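Local coordinates for FdtA domain-containing protein (Helicobacter canadensis MIT 98-5491, PDB 7N67) that probably acts as a 3,4-ketoisomerase on a dTDP-linked keto sugar, a cupin-fold enzyme working towards an unusual formylated sugar, at residues Leu80-Gly85 with Ala126-Leu131; Met23-Leu28 with Ile89-Gly94. All blocks are in the same frame, centred on the assembly; numbering follows the deposited sequence.

Contact 1: Leu80-Gly85 with Ala126-Leu131; sequences LIMMDG and AKLLVL
A classic beta bulge interrupts the antiparallel pairing of L80-G85 with A126-L131, two neighbouring strands of the cupin sandwich: M83 and D84 both face K127. I81 and L129 form a hydrogen-bonded pair, in which L129 N reaches I81 O at 2.7 Å and I81 N bonds back to L129 O. At the bulge K127 O receives two weak bonds, from M83 N and D84 N, and K127 N then returns to D84 O at 3.0 Å.

The face carrying L80, M82, L128 and V130 is apolar. M82 folds back at chi2 and chi3, which brings its SD to 3.6 Å from L128 CD1 and its methyl CE to 3.8 Å from A126 CB. On the other face D84 and K127 run side by side, and a salt bridge joins K127 NZ to D84 OD2 at 3.1 Å, met on the anti side and 32° out of the carboxylate plane. K127 NZ also gives a hydrogen bond to G125 O of its own chain and a salt bridge to D84 OD1 of the second subunit; M83 packs on M83 of that subunit.

Strand 55-60 lies alongside 127-132, L80 shares a backbone hydrogen bond with L109 of strand 107-111, and L80 touches I89 and M82 touches C87 of strand 87-92.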
loop_
_atom_site.group_PDB
_atom_site.type_symbol
_atom_site.label_atom_id
_atom_site.label_comp_id
_atom_site.label_asym_id
_atom_site.label_seq_id
_atom_site.Cartn_x
_atom_site.Cartn_y
_atom_site.Cartn_z
ATOM N N LEU B 80 -17.029 -4.852 7.593
ATOM C CA LEU B 80 -15.752 -5.084 6.861
ATOM C C LEU B 80 -15.383 -3.818 6.098
ATOM O O LEU B 80 -16.275 -3.220 5.486
ATOM C CB LEU B 80 -15.928 -6.251 5.885
ATOM C CG LEU B 80 -15.631 -7.634 6.446
ATOM C CD1 LEU B 80 -16.573 -7.972 7.582
ATOM C CD2 LEU B 80 -15.700 -8.674 5.342
ATOM N N ILE B 81 -14.115 -3.432 6.152
ATOM C CA ILE B 81 -13.557 -2.281 5.387
ATOM C C ILE B 81 -12.197 -2.693 4.820
ATOM O O ILE B 81 -11.333 -3.065 5.623
ATOM C CB ILE B 81 -13.440 -1.071 6.318
ATOM C CG1 ILE B 81 -14.780 -0.807 7.010
ATOM C CG2 ILE B 81 -12.926 0.131 5.542
ATOM C CD1 ILE B 81 -14.719 0.192 8.122
ATOM N N MET B 82 -12.042 -2.692 3.493
ATOM C CA MET B 82 -10.709 -2.835 2.842
ATOM C C MET B 82 -9.968 -1.510 2.958
ATOM O O MET B 82 -10.269 -0.592 2.182
ATOM C CB MET B 82 -10.809 -3.196 1.358
ATOM C CG MET B 82 -11.315 -4.596 1.135
ATOM S SD MET B 82 -10.325 -5.835 2.008
ATOM C CE MET B 82 -8.798 -5.720 1.081
ATOM N N MET B 83 -9.000 -1.438 3.859
ATOM C CA MET B 83 -8.207 -0.201 4.048
ATOM C C MET B 83 -7.153 -0.073 2.941
ATOM O O MET B 83 -6.756 1.054 2.658
ATOM C CB MET B 83 -7.535 -0.165 5.423
ATOM C CG MET B 83 -7.694 1.179 6.069
ATOM S SD MET B 83 -8.425 0.969 7.685
ATOM C CE MET B 83 -6.999 1.384 8.683
ATOM N N ASP B 84 -6.684 -1.189 2.389
ATOM C CA ASP B 84 -5.645 -1.214 1.331
ATOM C C ASP B 84 -5.984 -2.320 0.331
ATOM O O ASP B 84 -6.232 -3.455 0.757
ATOM C CB ASP B 84 -4.246 -1.402 1.911
ATOM C CG ASP B 84 -3.152 -0.867 1.009
ATOM O OD1 ASP B 84 -3.345 0.210 0.498
ATOM O OD2 ASP B 84 -2.109 -1.536 0.843
ATOM N N GLY B 85 -5.995 -1.994 -0.958
ATOM C CA GLY B 85 -6.157 -3.006 -2.015
ATOM C C GLY B 85 -7.582 -3.492 -2.085
ATOM O O GLY B 85 -8.502 -2.763 -1.642
ATOM N N ALA B 126 -2.917 -6.758 0.530
ATOM C CA ALA B 126 -4.208 -6.103 0.838
ATOM C C ALA B 126 -4.521 -6.263 2.332
ATOM O O ALA B 126 -4.198 -7.325 2.913
ATOM C CB ALA B 126 -5.322 -6.680 0.008
ATOM N N LYS B 127 -5.155 -5.243 2.911
ATOM C CA LYS B 127 -5.413 -5.120 4.360
ATOM C C LYS B 127 -6.909 -4.934 4.565
ATOM O O LYS B 127 -7.505 -4.082 3.854
ATOM C CB LYS B 127 -4.590 -3.953 4.896
ATOM C CG LYS B 127 -3.142 -4.018 4.444
ATOM C CD LYS B 127 -2.210 -3.027 5.127
ATOM C CE LYS B 127 -0.786 -3.121 4.603
ATOM N NZ LYS B 127 -0.762 -3.107 3.115
ATOM N N LEU B 128 -7.484 -5.743 5.457
ATOM C CA LEU B 128 -8.924 -5.719 5.792
ATOM C C LEU B 128 -9.063 -5.340 7.260
ATOM O O LEU B 128 -8.329 -5.925 8.090
ATOM C CB LEU B 128 -9.497 -7.104 5.530
ATOM C CG LEU B 128 -10.930 -7.340 6.006
ATOM C CD1 LEU B 128 -11.907 -6.474 5.228
ATOM C CD2 LEU B 128 -11.297 -8.808 5.860
ATOM N N LEU B 129 -9.926 -4.366 7.555
ATOM C CA LEU B 129 -10.316 -4.004 8.939
ATOM C C LEU B 129 -11.698 -4.586 9.203
ATOM O O LEU B 129 -12.544 -4.513 8.289
ATOM C CB LEU B 129 -10.319 -2.478 9.082
ATOM C CG LEU B 129 -10.779 -1.959 10.439
ATOM C CD1 LEU B 129 -9.830 -2.394 11.552
ATOM C CD2 LEU B 129 -10.921 -0.446 10.397
ATOM N N VAL B 130 -11.910 -5.159 10.389
ATOM C CA VAL B 130 -13.230 -5.731 10.795
ATOM C C VAL B 130 -13.632 -5.140 12.149
ATOM O O VAL B 130 -12.887 -5.311 13.138
ATOM C CB VAL B 130 -13.207 -7.272 10.840
ATOM C CG1 VAL B 130 -14.572 -7.844 11.205
ATOM C CG2 VAL B 130 -12.737 -7.868 9.522
ATOM N N LEU B 131 -14.759 -4.448 12.170
ATOM C CA LEU B 131 -15.426 -3.976 13.407
ATOM C C LEU B 131 -16.401 -5.075 13.822
ATOM O O LEU B 131 -17.274 -5.421 12.989
ATOM C CB LEU B 131 -16.153 -2.665 13.088
ATOM C CG LEU B 131 -15.308 -1.383 13.062
ATOM C CD1 LEU B 131 -13.839 -1.640 12.795
ATOM C CD2 LEU B 131 -15.849 -0.412 12.036
#

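Contact 2: Met23-Leu28 with Ile89-Gly94; sequences MDYKIL and IVLNDG
M23 lies across the backbone of L91-D93, in van der Waals contact with it. Its side chain runs out extended through chi2 and bends at chi3, which carries the methyl CE over the other segment: M23 CE lies 3.4 Å from L91 O and 3.5 Å from D93 N, with L91 CB a little farther off at 4.2 Å. The apolar packing continues where L91 CD1 reaches Y25 at the root of the ring, 3.5 Å from Y25 CB and 3.7 Å from Y25 CG, an oblique approach to the ring. I100 of strand 98-102 touches both Y25 and L91.

These segments belong to different sheets of the cupin sandwich, strand 25-35 to one and strand 87-92 to the other. No direct hydrogen bond joins the two segments; they meet through side chains and a water at a partly buried edge between the sheets, close to the start of the modelled chain.

That water is the polar link, accepting from D24 N at 2.8 Å and donating to D93 OD1 at the same distance. D93 OD1 also sits 3.5 Å from M23 CG and is held by a salt bridge to R95. Within 89-94, an Asx turn follows the strand: G94 N bonds N92 OD1 at 2.7 Å, with the donor 39° out of the carbonyl plane. N92 OD1 is also hydrogen-bonded to Y145 OH.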
loop_
_atom_site.group_PDB
_atom_site.type_symbol
_atom_site.label_atom_id
_atom_site.label_comp_id
_atom_site.label_asym_id
_atom_site.label_seq_id
_atom_site.Cartn_x
_atom_site.Cartn_y
_atom_site.Cartn_z
ATOM N N MET B 23 -30.770 -11.178 1.583
ATOM C CA MET B 23 -29.685 -11.644 2.500
ATOM C C MET B 23 -29.343 -10.545 3.525
ATOM O O MET B 23 -29.506 -9.369 3.182
ATOM C CB MET B 23 -28.407 -11.974 1.718
ATOM C CG MET B 23 -28.549 -13.088 0.715
ATOM S SD MET B 23 -26.981 -13.372 -0.119
ATOM C CE MET B 23 -26.198 -14.591 0.935
ATOM N N ASP B 24 -28.838 -10.912 4.710
ATOM C CA ASP B 24 -28.586 -9.970 5.832
ATOM C C ASP B 24 -27.176 -9.356 5.732
ATOM O O ASP B 24 -26.344 -9.579 6.649
ATOM C CB ASP B 24 -28.821 -10.636 7.191
ATOM C CG ASP B 24 -28.974 -9.590 8.289
ATOM O OD1 ASP B 24 -29.196 -8.413 7.924
ATOM O OD2 ASP B 24 -28.858 -9.949 9.493
ATOM N N TYR B 25 -26.933 -8.568 4.684
ATOM C CA TYR B 25 -25.716 -7.738 4.485
ATOM C C TYR B 25 -26.201 -6.350 4.075
ATOM O O TYR B 25 -27.303 -6.261 3.527
ATOM C CB TYR B 25 -24.751 -8.353 3.454
ATOM C CG TYR B 25 -25.176 -8.220 2.013
ATOM C CD1 TYR B 25 -24.841 -7.097 1.279
ATOM C CD2 TYR B 25 -25.955 -9.183 1.386
ATOM C CE1 TYR B 25 -25.261 -6.921 -0.028
ATOM C CE2 TYR B 25 -26.376 -9.033 0.069
ATOM C CZ TYR B 25 -26.023 -7.896 -0.640
ATOM O OH TYR B 25 -26.386 -7.711 -1.939
ATOM N N LYS B 26 -25.403 -5.319 4.332
ATOM C CA LYS B 26 -25.648 -3.958 3.784
ATOM C C LYS B 26 -24.320 -3.342 3.334
ATOM O O LYS B 26 -23.298 -3.491 4.055
ATOM C CB LYS B 26 -26.380 -3.069 4.796
ATOM C CG LYS B 26 -26.811 -1.714 4.245
ATOM C CD LYS B 26 -28.108 -1.164 4.832
ATOM C CE LYS B 26 -27.960 -0.539 6.210
ATOM N NZ LYS B 26 -27.913 0.947 6.171
ATOM N N ILE B 27 -24.349 -2.704 2.165
ATOM C CA ILE B 27 -23.246 -1.837 1.670
ATOM C C ILE B 27 -23.350 -0.522 2.445
ATOM O O ILE B 27 -24.424 0.084 2.399
ATOM C CB ILE B 27 -23.323 -1.577 0.151
ATOM C CG1 ILE B 27 -23.546 -2.850 -0.670
ATOM C CG2 ILE B 27 -22.088 -0.810 -0.317
ATOM C CD1 ILE B 27 -22.396 -3.807 -0.645
ATOM N N LEU B 28 -22.270 -0.106 3.113
ATOM C CA LEU B 28 -22.218 1.167 3.878
ATOM C C LEU B 28 -21.337 2.148 3.099
ATOM O O LEU B 28 -20.181 1.798 2.804
ATOM C CB LEU B 28 -21.677 0.883 5.279
ATOM C CG LEU B 28 -22.396 -0.230 6.043
ATOM C CD1 LEU B 28 -21.666 -0.566 7.331
ATOM C CD2 LEU B 28 -23.834 0.147 6.353
ATOM N N ILE B 89 -15.471 -10.426 -1.268
ATOM C CA ILE B 89 -16.287 -11.036 -0.174
ATOM C C ILE B 89 -17.354 -11.912 -0.820
ATOM O O ILE B 89 -18.080 -11.389 -1.665
ATOM C CB ILE B 89 -16.930 -9.995 0.761
ATOM C CG1 ILE B 89 -15.958 -8.889 1.186
ATOM C CG2 ILE B 89 -17.537 -10.703 1.962
ATOM C CD1 ILE B 89 -14.682 -9.397 1.788
ATOM N N VAL B 90 -17.425 -13.184 -0.419
ATOM C CA VAL B 90 -18.460 -14.153 -0.887
ATOM C C VAL B 90 -19.325 -14.546 0.313
ATOM O O VAL B 90 -18.794 -15.116 1.286
ATOM C CB VAL B 90 -17.859 -15.400 -1.568
ATOM C CG1 VAL B 90 -18.943 -16.231 -2.239
ATOM C CG2 VAL B 90 -16.773 -15.043 -2.570
ATOM N N LEU B 91 -20.621 -14.274 0.183
ATOM C CA LEU B 91 -21.657 -14.338 1.237
ATOM C C LEU B 91 -22.666 -15.425 0.869
ATOM O O LEU B 91 -23.119 -15.483 -0.296
ATOM C CB LEU B 91 -22.362 -12.983 1.318
ATOM C CG LEU B 91 -21.518 -11.817 1.825
ATOM C CD1 LEU B 91 -22.404 -10.598 2.041
ATOM C CD2 LEU B 91 -20.767 -12.193 3.105
ATOM N N ASN B 92 -23.032 -16.240 1.843
ATOM C CA ASN B 92 -23.944 -17.373 1.606
ATOM C C ASN B 92 -24.751 -17.559 2.880
ATOM O O ASN B 92 -24.119 -17.705 3.935
ATOM C CB ASN B 92 -23.161 -18.620 1.187
ATOM C CG ASN B 92 -24.087 -19.739 0.769
ATOM O OD1 ASN B 92 -24.801 -20.304 1.600
ATOM N ND2 ASN B 92 -24.109 -20.026 -0.521
ATOM N N ASP B 93 -26.078 -17.525 2.775
ATOM C CA ASP B 93 -26.984 -17.777 3.917
ATOM C C ASP B 93 -27.696 -19.112 3.683
ATOM O O ASP B 93 -28.744 -19.326 4.281
ATOM C CB ASP B 93 -27.914 -16.586 4.137
ATOM C CG ASP B 93 -28.917 -16.380 3.028
ATOM O OD1 ASP B 93 -29.661 -15.395 3.116
ATOM O OD2 ASP B 93 -28.948 -17.214 2.089
ATOM N N GLY B 94 -27.126 -19.986 2.855
ATOM C CA GLY B 94 -27.637 -21.359 2.650
ATOM C C GLY B 94 -28.342 -21.529 1.314
ATOM O O GLY B 94 -28.717 -22.676 1.014
HETATM O O HOH W 1 -29.524 -13.582 5.250
#

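In the fold
Centres of contacts 1 and 2 lie 16 Å apart, on opposite sides of the chain's centre. Along the chain their segments alternate: 23-28, 80-85, 89-94, 126-131. Strand 78-84 leads straight into strand 87-92, which belongs to the other sheet, and the two contacts touch where L80 CD2 packs on I89 CD1 at 3.8 Å. Strands 25-35, 78-84 and 127-132 share the six-stranded sheet. The L128 side chain is about 6 Å from bound thymidine-5'-diphosphate, and the side chain of L91 is about 12 Å from bound thymidine-5'-diphosphate, so contact 1 lies nearer the nucleotide pocket and the subunit interface, while contact 2 joins the two sheets within one chain.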